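Local coordinates for spindle pole body-associated protein VIK1 (Saccharomyces cerevisiae, PDB 2O0A) that recruits the minus-end-directed motor Kar3 to microtubules and with it cross-links antiparallel microtubules, ending in a motor-like domain without a nucleotide-binding site, at residues S81-M86 with K263-L268; N95-S100 with I226-L231; L130-L135 with G199-Q204; D143-Y148 with E179-N184; H163-D168 with L255-S260. All coordinates share one frame; numbering follows the deposited sequence.

Contact 1 of 5, residues S81-M86 with K263-L268; sequences SVYHDM and KSFFLL
Helix 72-89 packs here against the start of strand 265-270, a buried helix-on-sheet contact made mainly by one aromatic pair. Y83 carries CG anti to its backbone N (chi1 164°), which sends the ring off the helix toward the strand. One face of that ring receives F265: CB of F265 lies 4.0 Å from the centroid of the Y83 ring, a CH-pi contact, while F265 CD1 sits nearer the rim, 3.5 Å from Y83 CD2. The two rings cross obliquely, their planes at 54°. In the kinesin motor fold this strand belongs to the central sheet, and F265 adds to an aromatic layer by stacking on Y29 and meeting Y80 edge to face. A phenol suits position 83 because its hydroxyl, 3.1 Å from K263 O at the ring edge, has its hydrogen bond with N95 O of the neighbouring strand. An alanine here would take the ring from F265 and would probably loosen helix on strand and cost N95 O its partner. Farther out, M86 bends at chi3 so that its CE comes 4.1 Å from K263 CE; this lysine's aliphatic stem serves as packing surface, and its NZ forms a salt bridge with E21 of helix 4-23.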
# COMPACT_ATOMS: atom_id res chain seq x y z
N SER A 81 1.58 -10.83 2.70
CA SER A 81 2.11 -11.81 1.75
C SER A 81 1.05 -12.70 1.09
O SER A 81 1.21 -13.09 -0.07
CB SER A 81 3.20 -12.67 2.38
OG SER A 81 2.65 -13.51 3.36
N VAL A 82 -0.02 -13.04 1.79
CA VAL A 82 -1.07 -13.86 1.16
C VAL A 82 -1.73 -13.15 -0.04
O VAL A 82 -1.90 -13.73 -1.12
CB VAL A 82 -2.13 -14.32 2.20
CG1 VAL A 82 -3.24 -15.08 1.51
CG2 VAL A 82 -1.47 -15.16 3.30
N TYR A 83 -2.07 -11.88 0.15
CA TYR A 83 -2.59 -11.05 -0.94
C TYR A 83 -1.57 -10.93 -2.08
O TYR A 83 -1.90 -11.11 -3.26
CB TYR A 83 -2.91 -9.67 -0.36
CG TYR A 83 -3.09 -8.56 -1.37
CD1 TYR A 83 -4.26 -8.45 -2.11
CD2 TYR A 83 -2.08 -7.61 -1.58
CE1 TYR A 83 -4.44 -7.43 -3.02
CE2 TYR A 83 -2.25 -6.56 -2.48
CZ TYR A 83 -3.44 -6.47 -3.20
OH TYR A 83 -3.66 -5.46 -4.09
N HIS A 84 -0.33 -10.59 -1.73
CA HIS A 84 0.73 -10.43 -2.71
C HIS A 84 0.93 -11.69 -3.53
O HIS A 84 0.95 -11.64 -4.75
CB HIS A 84 2.02 -10.04 -1.98
CG HIS A 84 3.24 -10.12 -2.84
ND1 HIS A 84 3.63 -9.10 -3.68
CD2 HIS A 84 4.16 -11.11 -2.99
CE1 HIS A 84 4.74 -9.46 -4.31
NE2 HIS A 84 5.08 -10.66 -3.90
N ASP A 85 1.03 -12.82 -2.84
CA ASP A 85 1.26 -14.10 -3.51
C ASP A 85 0.10 -14.44 -4.43
O ASP A 85 0.32 -14.90 -5.55
CB ASP A 85 1.47 -15.23 -2.49
CG ASP A 85 2.81 -15.15 -1.77
OD1 ASP A 85 3.70 -14.37 -2.20
OD2 ASP A 85 2.98 -15.89 -0.79
N MET A 86 -1.12 -14.17 -3.97
CA MET A 86 -2.30 -14.44 -4.78
C MET A 86 -2.28 -13.63 -6.07
O MET A 86 -2.47 -14.17 -7.16
CB MET A 86 -3.57 -14.14 -3.99
CG MET A 86 -4.83 -14.28 -4.83
SD MET A 86 -6.28 -13.44 -4.12
CE MET A 86 -5.85 -11.74 -4.37
N LYS A 263 -6.07 -4.83 -8.74
CA LYS A 263 -6.49 -5.27 -7.41
C LYS A 263 -5.89 -4.30 -6.40
O LYS A 263 -4.73 -3.93 -6.53
CB LYS A 263 -5.98 -6.68 -7.09
CG LYS A 263 -6.50 -7.79 -7.99
CD LYS A 263 -7.94 -8.11 -7.67
CE LYS A 263 -8.08 -9.00 -6.46
NZ LYS A 263 -9.53 -9.31 -6.19
N SER A 264 -6.68 -3.92 -5.41
CA SER A 264 -6.26 -2.91 -4.42
C SER A 264 -6.13 -3.42 -2.99
O SER A 264 -6.82 -4.34 -2.54
CB SER A 264 -7.22 -1.71 -4.40
OG SER A 264 -7.28 -1.04 -5.65
N PHE A 265 -5.23 -2.77 -2.25
CA PHE A 265 -5.07 -3.03 -0.83
C PHE A 265 -4.80 -1.68 -0.20
O PHE A 265 -3.73 -1.10 -0.40
CB PHE A 265 -3.85 -3.96 -0.65
CG PHE A 265 -3.62 -4.47 0.76
CD1 PHE A 265 -3.63 -5.85 1.01
CD2 PHE A 265 -3.28 -3.61 1.82
CE1 PHE A 265 -3.36 -6.37 2.29
CE2 PHE A 265 -3.02 -4.12 3.11
CZ PHE A 265 -3.05 -5.51 3.34
N PHE A 266 -5.77 -1.16 0.57
CA PHE A 266 -5.56 0.11 1.27
C PHE A 266 -4.99 -0.15 2.65
O PHE A 266 -5.48 -0.99 3.38
CB PHE A 266 -6.87 0.89 1.37
CG PHE A 266 -7.32 1.50 0.07
CD1 PHE A 266 -7.00 2.82 -0.24
CD2 PHE A 266 -8.03 0.74 -0.87
CE1 PHE A 266 -7.42 3.39 -1.46
CE2 PHE A 266 -8.45 1.31 -2.09
CZ PHE A 266 -8.14 2.62 -2.38
N LEU A 267 -3.95 0.61 2.99
CA LEU A 267 -3.28 0.51 4.27
C LEU A 267 -3.34 1.88 4.94
O LEU A 267 -2.82 2.86 4.40
CB LEU A 267 -1.82 0.06 4.08
CG LEU A 267 -1.05 -0.12 5.38
CD1 LEU A 267 -1.65 -1.21 6.27
CD2 LEU A 267 0.45 -0.41 5.10
N LEU A 268 -4.00 1.95 6.09
CA LEU A 268 -4.12 3.22 6.81
C LEU A 268 -3.22 3.17 8.03
O LEU A 268 -3.42 2.38 8.93
CB LEU A 268 -5.58 3.51 7.18
CG LEU A 268 -6.33 4.18 6.00
CD1 LEU A 268 -6.49 3.24 4.80
CD2 LEU A 268 -7.69 4.65 6.44

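Contact 2 of 5, residues N95-S100 with I226-L231; sequences NLISLS and IELNNL
The carboxylate of E227 is met 43° above its plane by N229 ND2, 3.2 Å from OE2; OE2 in turn lies 21° out of the N229 amide plane. E227 OE1 pairs with R108, and N229 ND2 also reaches D188. The other end of the amide, N229 OD1, approaches S100 CB at 3.6 Å and accepts a 2.8 Å bond from a water that also joins S98 OG and S100 OG. An alanine here would remove the amide and would probably cost the serine-bound water one acceptor and E227 OE2 one of its donors. Behind these groups run two parallel strands of the kinesin-like central sheet, probably counterparts of those leading to the P-loop and switch II in active kinesins. Four nearly straight backbone bonds tie them, I226 N to L96 O at 2.8 Å being the first and S100 N to L228 O the last. Branched aliphatics suit the opposite sheet face: I97 CG1 lies 4.0 Å from I226 CB, and L99 CD1 meets L228 CD1.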
# COMPACT_ATOMS: atom_id res chain seq x y z
N ASN A 95 -2.01 -3.45 -6.36
CA ASN A 95 -1.45 -2.28 -5.69
C ASN A 95 -1.46 -2.39 -4.18
O ASN A 95 -2.11 -3.27 -3.59
CB ASN A 95 -2.15 -0.99 -6.16
CG ASN A 95 -3.57 -0.86 -5.66
OD1 ASN A 95 -3.83 -0.86 -4.45
ND2 ASN A 95 -4.52 -0.71 -6.59
N LEU A 96 -0.68 -1.49 -3.58
CA LEU A 96 -0.73 -1.22 -2.16
C LEU A 96 -0.79 0.29 -2.04
O LEU A 96 0.12 1.00 -2.46
CB LEU A 96 0.53 -1.78 -1.47
CG LEU A 96 0.75 -1.42 0.00
CD1 LEU A 96 -0.46 -1.76 0.85
CD2 LEU A 96 2.03 -2.07 0.56
N ILE A 97 -1.91 0.79 -1.52
CA ILE A 97 -2.12 2.24 -1.38
C ILE A 97 -2.02 2.57 0.10
O ILE A 97 -2.90 2.19 0.88
CB ILE A 97 -3.48 2.66 -1.98
CG1 ILE A 97 -3.47 2.38 -3.48
CG2 ILE A 97 -3.75 4.17 -1.69
CD1 ILE A 97 -4.83 2.43 -4.16
N SER A 98 -0.92 3.24 0.48
CA SER A 98 -0.59 3.48 1.87
C SER A 98 -0.84 4.95 2.24
O SER A 98 -0.28 5.84 1.60
CB SER A 98 0.86 3.08 2.14
OG SER A 98 1.19 3.30 3.51
N LEU A 99 -1.69 5.16 3.24
CA LEU A 99 -2.00 6.50 3.77
C LEU A 99 -1.30 6.68 5.10
O LEU A 99 -1.43 5.85 6.01
CB LEU A 99 -3.52 6.64 3.96
CG LEU A 99 -4.38 6.93 2.73
CD1 LEU A 99 -4.30 5.84 1.69
CD2 LEU A 99 -5.84 7.16 3.13
N SER A 100 -0.58 7.78 5.21
CA SER A 100 0.22 8.09 6.41
C SER A 100 0.13 9.58 6.63
O SER A 100 -0.11 10.32 5.69
CB SER A 100 1.67 7.72 6.18
OG SER A 100 1.85 6.30 6.11
N ILE A 226 1.56 3.08 -3.76
CA ILE A 226 1.17 4.48 -3.74
C ILE A 226 1.36 5.00 -2.32
O ILE A 226 0.87 4.40 -1.37
CB ILE A 226 -0.30 4.65 -4.19
CG1 ILE A 226 -0.49 4.13 -5.61
CG2 ILE A 226 -0.76 6.10 -3.99
CD1 ILE A 226 0.37 4.82 -6.67
N GLU A 227 2.10 6.11 -2.17
CA GLU A 227 2.30 6.72 -0.86
C GLU A 227 1.59 8.06 -0.81
O GLU A 227 1.91 8.98 -1.57
CB GLU A 227 3.79 6.89 -0.56
CG GLU A 227 4.49 5.57 -0.32
CD GLU A 227 5.99 5.74 -0.16
OE1 GLU A 227 6.71 5.72 -1.17
OE2 GLU A 227 6.44 5.88 0.98
N LEU A 228 0.63 8.16 0.08
CA LEU A 228 -0.03 9.42 0.37
C LEU A 228 0.32 9.72 1.83
O LEU A 228 -0.36 9.26 2.72
CB LEU A 228 -1.54 9.30 0.16
CG LEU A 228 -1.98 9.09 -1.29
CD1 LEU A 228 -3.35 8.50 -1.36
CD2 LEU A 228 -1.87 10.42 -2.07
N ASN A 229 1.39 10.47 2.04
CA ASN A 229 2.07 10.44 3.35
C ASN A 229 1.96 11.72 4.17
O ASN A 229 2.73 11.93 5.13
CB ASN A 229 3.54 9.99 3.22
CG ASN A 229 3.70 8.50 2.85
OD1 ASN A 229 2.72 7.74 2.69
ND2 ASN A 229 4.95 8.08 2.72
N ASN A 230 1.00 12.56 3.81
CA ASN A 230 0.58 13.68 4.67
C ASN A 230 -0.91 13.97 4.50
O ASN A 230 -1.53 13.48 3.54
CB ASN A 230 1.47 14.92 4.44
CG ASN A 230 1.55 15.33 2.98
OD1 ASN A 230 2.65 15.54 2.45
ND2 ASN A 230 0.40 15.48 2.33
N LEU A 231 -1.50 14.71 5.44
CA LEU A 231 -2.96 14.89 5.45
C LEU A 231 -3.47 15.56 4.18
O LEU A 231 -4.52 15.18 3.66
CB LEU A 231 -3.47 15.67 6.68
CG LEU A 231 -5.00 15.77 6.77
CD1 LEU A 231 -5.67 14.42 7.04
CD2 LEU A 231 -5.45 16.78 7.82
O HOH W 1 3.05 5.21 3.77

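Contact 3 of 5, residues L130-L135 with G199-Q204; sequences LQFVFL and GIIKVQ
Strands 130-135 and 199-204 are antiparallel neighbours in the central sheet of the motor homology domain, held by the hydrogen-bonded pairs Q131/K202 and V133/I200, each bonded both ways. Most of the ladder packs tightly and without water; one end does not. I201 lays CD1 over the centre of the F132 ring, a CH-pi contact 3.9 Å from the centroid, while its CG1 presses to 3.3 Å from F132 CD1. Chi1 (-179°) carries that ring out beside I201, and chi2 (17°) turns one face to CD1, with I200 O near the ring plane at the edge. An isoleucine suits this spot because its two branches divide the work: CG2 turns instead to L130 CD1, at 3.9 Å. Helix 105-116 touches L130, F132 and I201. On the reverse face V133 and I200 also pack side by side, but farther along Q131 and K202 admit water. Both chains run extended, and their tips also bind I165 O (K202 NZ) and L167 O (Q131 NE2). Between them one water donates to Q131 OE1 at 2.8 Å and accepts from K202 NZ at 3.0 Å.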
# COMPACT_ATOMS: atom_id res chain seq x y z
N LEU A 130 12.06 -1.61 -10.92
CA LEU A 130 11.45 -0.57 -10.10
C LEU A 130 11.61 0.81 -10.73
O LEU A 130 12.67 1.14 -11.25
CB LEU A 130 12.03 -0.61 -8.68
CG LEU A 130 11.38 0.28 -7.60
CD1 LEU A 130 11.41 -0.37 -6.21
CD2 LEU A 130 12.03 1.67 -7.56
N GLN A 131 10.53 1.58 -10.65
CA GLN A 131 10.55 3.02 -10.92
C GLN A 131 9.91 3.71 -9.73
O GLN A 131 9.09 3.12 -9.04
CB GLN A 131 9.74 3.35 -12.17
CG GLN A 131 10.31 2.72 -13.43
CD GLN A 131 9.38 2.85 -14.59
OE1 GLN A 131 8.39 2.12 -14.69
NE2 GLN A 131 9.69 3.76 -15.49
N PHE A 132 10.28 4.96 -9.50
CA PHE A 132 9.80 5.70 -8.32
C PHE A 132 9.73 7.16 -8.70
O PHE A 132 10.75 7.78 -8.99
CB PHE A 132 10.77 5.43 -7.16
CG PHE A 132 10.42 6.10 -5.85
CD1 PHE A 132 9.16 6.62 -5.58
CD2 PHE A 132 11.39 6.16 -4.85
CE1 PHE A 132 8.87 7.23 -4.35
CE2 PHE A 132 11.11 6.75 -3.61
CZ PHE A 132 9.87 7.28 -3.37
N VAL A 133 8.51 7.69 -8.73
CA VAL A 133 8.30 9.11 -9.02
C VAL A 133 7.49 9.77 -7.92
O VAL A 133 6.84 9.09 -7.12
CB VAL A 133 7.58 9.33 -10.37
CG1 VAL A 133 8.36 8.69 -11.52
CG2 VAL A 133 6.16 8.78 -10.32
N PHE A 134 7.53 11.10 -7.88
CA PHE A 134 6.69 11.86 -6.96
C PHE A 134 5.91 12.92 -7.72
O PHE A 134 6.49 13.67 -8.51
CB PHE A 134 7.54 12.51 -5.86
CG PHE A 134 6.73 13.18 -4.79
CD1 PHE A 134 6.07 12.42 -3.83
CD2 PHE A 134 6.63 14.56 -4.75
CE1 PHE A 134 5.32 13.02 -2.84
CE2 PHE A 134 5.88 15.18 -3.75
CZ PHE A 134 5.22 14.40 -2.80
N LEU A 135 4.60 12.96 -7.49
CA LEU A 135 3.71 13.94 -8.11
C LEU A 135 3.27 14.95 -7.07
O LEU A 135 2.74 14.57 -6.03
CB LEU A 135 2.49 13.24 -8.73
CG LEU A 135 2.47 12.71 -10.17
CD1 LEU A 135 3.84 12.28 -10.71
CD2 LEU A 135 1.43 11.61 -10.34
N GLY A 199 3.59 9.73 -3.88
CA GLY A 199 4.64 8.89 -4.42
C GLY A 199 4.05 7.70 -5.18
O GLY A 199 3.03 7.14 -4.78
N ILE A 200 4.69 7.34 -6.28
CA ILE A 200 4.31 6.15 -7.04
C ILE A 200 5.54 5.29 -7.27
O ILE A 200 6.51 5.73 -7.89
CB ILE A 200 3.72 6.47 -8.43
CG1 ILE A 200 2.54 7.42 -8.31
CG2 ILE A 200 3.35 5.17 -9.15
CD1 ILE A 200 2.13 8.04 -9.65
N ILE A 201 5.50 4.07 -6.75
CA ILE A 201 6.52 3.09 -7.07
C ILE A 201 5.87 2.03 -7.94
O ILE A 201 4.86 1.49 -7.58
CB ILE A 201 7.15 2.49 -5.79
CG1 ILE A 201 8.19 3.48 -5.27
CG2 ILE A 201 7.80 1.11 -6.06
CD1 ILE A 201 8.79 3.14 -3.93
N LYS A 202 6.44 1.79 -9.12
CA LYS A 202 5.94 0.75 -10.00
C LYS A 202 6.98 -0.34 -10.08
O LYS A 202 8.16 -0.08 -10.38
CB LYS A 202 5.64 1.31 -11.40
CG LYS A 202 5.20 0.22 -12.38
CD LYS A 202 4.94 0.81 -13.74
CE LYS A 202 4.38 -0.29 -14.64
NZ LYS A 202 4.33 0.13 -16.09
N VAL A 203 6.57 -1.57 -9.76
CA VAL A 203 7.45 -2.73 -9.79
C VAL A 203 6.90 -3.66 -10.86
O VAL A 203 5.69 -3.94 -10.90
CB VAL A 203 7.49 -3.44 -8.41
CG1 VAL A 203 8.30 -4.73 -8.48
CG2 VAL A 203 8.06 -2.50 -7.33
N GLN A 204 7.77 -4.15 -11.75
CA GLN A 204 7.35 -5.15 -12.72
C GLN A 204 8.00 -6.48 -12.35
O GLN A 204 9.18 -6.52 -12.02
CB GLN A 204 7.80 -4.77 -14.12
CG GLN A 204 7.24 -3.46 -14.63
CD GLN A 204 7.81 -3.12 -16.01
OE1 GLN A 204 9.02 -2.89 -16.17
NE2 GLN A 204 6.95 -3.13 -17.00
O HOH W 2 9.14 -0.80 -12.99
O HOH W 3 6.51 2.04 -16.72

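Contact 4 of 5, residues D143-Y148 with E179-N184; sequences DMLLDY and EDLPLN
A type I beta turn, D143 to L146, following the short strand 141-143 at the margin of the motor-like domain, meets the loop that precedes strand 197-207. D143 O accepts from L146 N, closing the beta turn; D143 OD1 accepts from L145 N at 3.1 Å, met from above the carboxylate plane, which makes an Asx turn. Aspartate suits the first position because its short side chain can reach back to the turn's own backbone. Between the two loops the direct contact is small and apolar. L145, with CG anti to its carbonyl carbon, sets CD2 against the rim of the P182 ring, 3.7 Å from CD, the two side chains crossing at about a right angle; L181 CD2 is a looser neighbour at 4.4 Å. The compact, rigid proline ring offers the leucine its apolar CG-CD edge. Polar groups connect through water instead. One water lies within hydrogen-bonding distance of both M144 O and N184 OD1. A second donates to M144 O at 2.8 Å and to L146 O at 2.6 Å, and accepts only a weak bond from N184 ND2, 3.5 Å away.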
# COMPACT_ATOMS: atom_id res chain seq x y z
N ASP A 143 11.59 12.62 -10.53
CA ASP A 143 12.05 11.24 -10.68
C ASP A 143 12.90 10.93 -9.46
O ASP A 143 14.01 11.44 -9.31
CB ASP A 143 12.86 11.10 -11.97
CG ASP A 143 13.19 9.66 -12.30
OD1 ASP A 143 13.26 8.82 -11.37
OD2 ASP A 143 13.38 9.37 -13.49
N MET A 144 12.37 10.09 -8.57
CA MET A 144 13.05 9.83 -7.29
C MET A 144 14.29 8.95 -7.42
O MET A 144 15.06 8.80 -6.44
CB MET A 144 12.07 9.25 -6.27
CG MET A 144 10.86 10.13 -5.99
SD MET A 144 11.34 11.73 -5.34
CE MET A 144 12.17 11.23 -3.83
N LEU A 145 14.53 8.41 -8.61
CA LEU A 145 15.73 7.60 -8.84
C LEU A 145 16.87 8.42 -9.45
O LEU A 145 17.94 7.88 -9.74
CB LEU A 145 15.41 6.35 -9.68
CG LEU A 145 14.40 5.38 -9.07
CD1 LEU A 145 14.33 4.10 -9.88
CD2 LEU A 145 14.67 5.07 -7.57
N LEU A 146 16.61 9.71 -9.63
CA LEU A 146 17.61 10.67 -10.10
C LEU A 146 17.74 11.85 -9.13
O LEU A 146 17.06 11.90 -8.11
CB LEU A 146 17.26 11.17 -11.51
CG LEU A 146 17.03 10.13 -12.62
CD1 LEU A 146 16.60 10.78 -13.92
CD2 LEU A 146 18.25 9.25 -12.84
N ASP A 147 18.63 12.79 -9.45
CA ASP A 147 18.75 14.02 -8.66
C ASP A 147 17.62 15.01 -8.96
O ASP A 147 17.02 14.99 -10.04
CB ASP A 147 20.12 14.68 -8.90
CG ASP A 147 21.27 13.85 -8.33
OD1 ASP A 147 21.32 12.63 -8.59
OD2 ASP A 147 22.12 14.43 -7.63
N TYR A 148 17.34 15.87 -7.98
CA TYR A 148 16.29 16.89 -8.05
C TYR A 148 16.31 17.72 -9.34
O TYR A 148 17.31 18.35 -9.69
CB TYR A 148 16.38 17.80 -6.82
CG TYR A 148 15.54 19.06 -6.89
CD1 TYR A 148 14.15 19.01 -6.82
CD2 TYR A 148 16.15 20.31 -7.02
CE1 TYR A 148 13.38 20.17 -6.88
CE2 TYR A 148 15.39 21.48 -7.08
CZ TYR A 148 14.01 21.40 -7.01
OH TYR A 148 13.25 22.55 -7.08
N GLU A 179 20.33 -2.43 -2.42
CA GLU A 179 21.69 -2.15 -2.93
C GLU A 179 21.70 -1.59 -4.35
O GLU A 179 22.65 -0.91 -4.76
CB GLU A 179 22.53 -3.44 -2.88
CG GLU A 179 22.80 -3.92 -1.46
CD GLU A 179 23.29 -5.36 -1.39
OE1 GLU A 179 24.13 -5.76 -2.22
OE2 GLU A 179 22.82 -6.09 -0.49
N ASP A 180 20.64 -1.86 -5.10
CA ASP A 180 20.53 -1.37 -6.46
C ASP A 180 19.80 -0.04 -6.55
O ASP A 180 19.63 0.52 -7.64
CB ASP A 180 19.86 -2.42 -7.33
CG ASP A 180 20.74 -3.62 -7.55
OD1 ASP A 180 21.96 -3.44 -7.72
OD2 ASP A 180 20.22 -4.75 -7.51
N LEU A 181 19.36 0.45 -5.39
CA LEU A 181 18.59 1.68 -5.35
C LEU A 181 19.41 2.80 -4.72
O LEU A 181 20.40 2.53 -4.02
CB LEU A 181 17.28 1.46 -4.59
CG LEU A 181 16.35 0.44 -5.25
CD1 LEU A 181 15.20 0.11 -4.32
CD2 LEU A 181 15.85 0.92 -6.61
N PRO A 182 19.01 4.07 -4.96
CA PRO A 182 19.81 5.17 -4.44
C PRO A 182 19.98 5.12 -2.93
O PRO A 182 19.15 4.57 -2.19
CB PRO A 182 19.01 6.41 -4.85
CG PRO A 182 18.24 5.96 -6.05
CD PRO A 182 17.85 4.57 -5.72
N LEU A 183 21.08 5.71 -2.46
CA LEU A 183 21.33 5.78 -1.04
C LEU A 183 20.24 6.49 -0.25
O LEU A 183 20.08 6.23 0.96
CB LEU A 183 22.69 6.45 -0.78
CG LEU A 183 23.89 5.60 -1.22
CD1 LEU A 183 25.10 6.52 -1.43
CD2 LEU A 183 24.18 4.48 -0.23
N ASN A 184 19.49 7.38 -0.91
CA ASN A 184 18.42 8.13 -0.25
C ASN A 184 17.04 7.51 -0.45
O ASN A 184 16.03 8.15 -0.14
CB ASN A 184 18.42 9.59 -0.70
CG ASN A 184 17.87 9.78 -2.10
OD1 ASN A 184 17.69 8.82 -2.86
ND2 ASN A 184 17.59 11.03 -2.45
O HOH W 4 14.90 8.16 -3.76
O HOH W 5 17.20 10.57 -5.87

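Contact 5 of 5, residues H163-D168 with L255-S260; sequences HSISLD and LKKLIS
K257 and I165 bury the most surface here, with L258 third. K257 stands on helix 250-261 with CG anti to its backbone N (chi1 178°) and then bends at chi2 (68°), so its chain runs alongside I165 in the opposite direction. The stem does the touching: K257 CG lies 4.0 Å from I165 CG1, and CE comes 3.7 Å from S164 O. A lysine suits such a border position because its methylenes can cover an isoleucine while the ammonium travels on; NZ is gripped by E161 O and K162 O and forms a salt bridge with D261. I165 opens the second strand of the hairpin 157-160/165-168, which packs here beside the helix leading into strand 265-270; by topology, hairpin and helix probably correspond to elements of the microtubule-binding side of kinesin motor domains. The isoleucine's long branch, anti to its carbonyl carbon, carries CD1 across L258 at about a right angle, 4.0 Å from L258 CD2. L258 faces the sheet as well, touching Y224 and I226, so a compact branched aliphatic fits where helix, hairpin and sheet converge. The backbone of I165 is held by the same sheet, its N donating to Y224 OH.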
# COMPACT_ATOMS: atom_id res chain seq x y z
N HIS A 163 -4.42 -1.43 -19.47
CA HIS A 163 -4.44 -2.12 -18.17
C HIS A 163 -3.27 -1.74 -17.24
O HIS A 163 -3.05 -2.39 -16.21
CB HIS A 163 -4.46 -3.63 -18.39
CG HIS A 163 -5.75 -4.14 -18.97
ND1 HIS A 163 -5.93 -4.35 -20.32
CD2 HIS A 163 -6.92 -4.47 -18.38
CE1 HIS A 163 -7.15 -4.79 -20.54
NE2 HIS A 163 -7.78 -4.87 -19.37
N SER A 164 -2.53 -0.70 -17.61
CA SER A 164 -1.34 -0.29 -16.86
C SER A 164 -1.15 1.22 -16.85
O SER A 164 -1.89 1.95 -17.51
CB SER A 164 -0.09 -0.96 -17.44
OG SER A 164 0.30 -0.35 -18.66
N ILE A 165 -0.18 1.69 -16.07
CA ILE A 165 0.30 3.06 -16.18
C ILE A 165 1.78 2.99 -16.53
O ILE A 165 2.57 2.35 -15.83
CB ILE A 165 0.14 3.87 -14.87
CG1 ILE A 165 -1.32 3.89 -14.40
CG2 ILE A 165 0.67 5.31 -15.05
CD1 ILE A 165 -1.51 4.40 -12.99
N SER A 166 2.14 3.62 -17.65
CA SER A 166 3.53 3.73 -18.07
C SER A 166 4.15 4.97 -17.47
O SER A 166 3.62 6.08 -17.57
CB SER A 166 3.62 3.80 -19.60
OG SER A 166 3.15 2.60 -20.15
N LEU A 167 5.28 4.76 -16.81
CA LEU A 167 6.07 5.85 -16.26
C LEU A 167 7.25 6.08 -17.17
O LEU A 167 8.01 5.16 -17.48
CB LEU A 167 6.55 5.50 -14.84
CG LEU A 167 5.61 5.67 -13.63
CD1 LEU A 167 4.29 4.92 -13.74
CD2 LEU A 167 6.35 5.24 -12.37
N ASP A 168 7.38 7.32 -17.65
CA ASP A 168 8.57 7.75 -18.34
C ASP A 168 9.45 8.32 -17.25
O ASP A 168 9.32 9.49 -16.87
CB ASP A 168 8.21 8.80 -19.40
CG ASP A 168 9.40 9.35 -20.13
OD1 ASP A 168 10.56 8.96 -19.85
OD2 ASP A 168 9.17 10.20 -21.02
N LEU A 255 -5.04 7.41 -9.38
CA LEU A 255 -5.83 6.74 -8.36
C LEU A 255 -7.08 6.09 -8.95
O LEU A 255 -7.39 4.94 -8.67
CB LEU A 255 -6.18 7.71 -7.24
CG LEU A 255 -4.96 8.11 -6.39
CD1 LEU A 255 -5.29 9.33 -5.54
CD2 LEU A 255 -4.55 6.94 -5.53
N LYS A 256 -7.77 6.81 -9.83
CA LYS A 256 -8.94 6.24 -10.48
C LYS A 256 -8.59 5.02 -11.32
O LYS A 256 -9.33 4.04 -11.31
CB LYS A 256 -9.61 7.28 -11.37
CG LYS A 256 -10.41 8.27 -10.58
CD LYS A 256 -10.80 9.47 -11.43
CE LYS A 256 -11.50 10.51 -10.58
NZ LYS A 256 -12.85 10.06 -10.12
N LYS A 257 -7.48 5.11 -12.05
CA LYS A 257 -7.02 4.00 -12.88
C LYS A 257 -6.68 2.78 -12.05
O LYS A 257 -7.04 1.67 -12.39
CB LYS A 257 -5.81 4.41 -13.73
CG LYS A 257 -5.26 3.28 -14.59
CD LYS A 257 -6.25 2.90 -15.69
CE LYS A 257 -5.54 2.25 -16.84
NZ LYS A 257 -6.47 2.16 -18.00
N LEU A 258 -5.96 2.98 -10.94
CA LEU A 258 -5.59 1.83 -10.12
C LEU A 258 -6.78 1.16 -9.44
O LEU A 258 -6.87 -0.06 -9.37
CB LEU A 258 -4.55 2.25 -9.08
CG LEU A 258 -3.20 2.64 -9.65
CD1 LEU A 258 -2.30 3.04 -8.49
CD2 LEU A 258 -2.58 1.49 -10.44
N ILE A 259 -7.70 1.97 -8.93
CA ILE A 259 -8.87 1.45 -8.26
C ILE A 259 -9.76 0.66 -9.24
O ILE A 259 -10.29 -0.39 -8.90
CB ILE A 259 -9.66 2.59 -7.59
CG1 ILE A 259 -8.86 3.14 -6.40
CG2 ILE A 259 -11.08 2.13 -7.20
CD1 ILE A 259 -9.23 4.56 -5.96
N SER A 260 -9.90 1.18 -10.46
CA SER A 260 -10.77 0.52 -11.44
C SER A 260 -10.17 -0.71 -12.11
O SER A 260 -10.89 -1.67 -12.40
CB SER A 260 -11.29 1.52 -12.49
OG SER A 260 -10.24 2.01 -13.29

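Contacts 1, 2 and 3 step across one central sheet. Contacts 1 and 2, centres 14 Å apart, lie on the neighbouring strands 265-270 and 94-99, where L99 N lies 2.8 Å from L267 O. Contact 2 passes to contact 3, centres about 12 Å apart, through E227 O and G199 N, 2.9 Å from each other. Contact 4 joins contact 3 through F132 O and M144 N, 2.9 Å apart, while its centre is about 26 Å from that of contact 1. Contact 5 touches contacts 1, 2 and 3, with L258 CD1 3.6 Å from I226 CG1. No nucleotide site exists to organise them; a bound 1,2-ethanediol, probably from the crystallisation liquor, lies about 6 Å from the S100 side chain of contact 2.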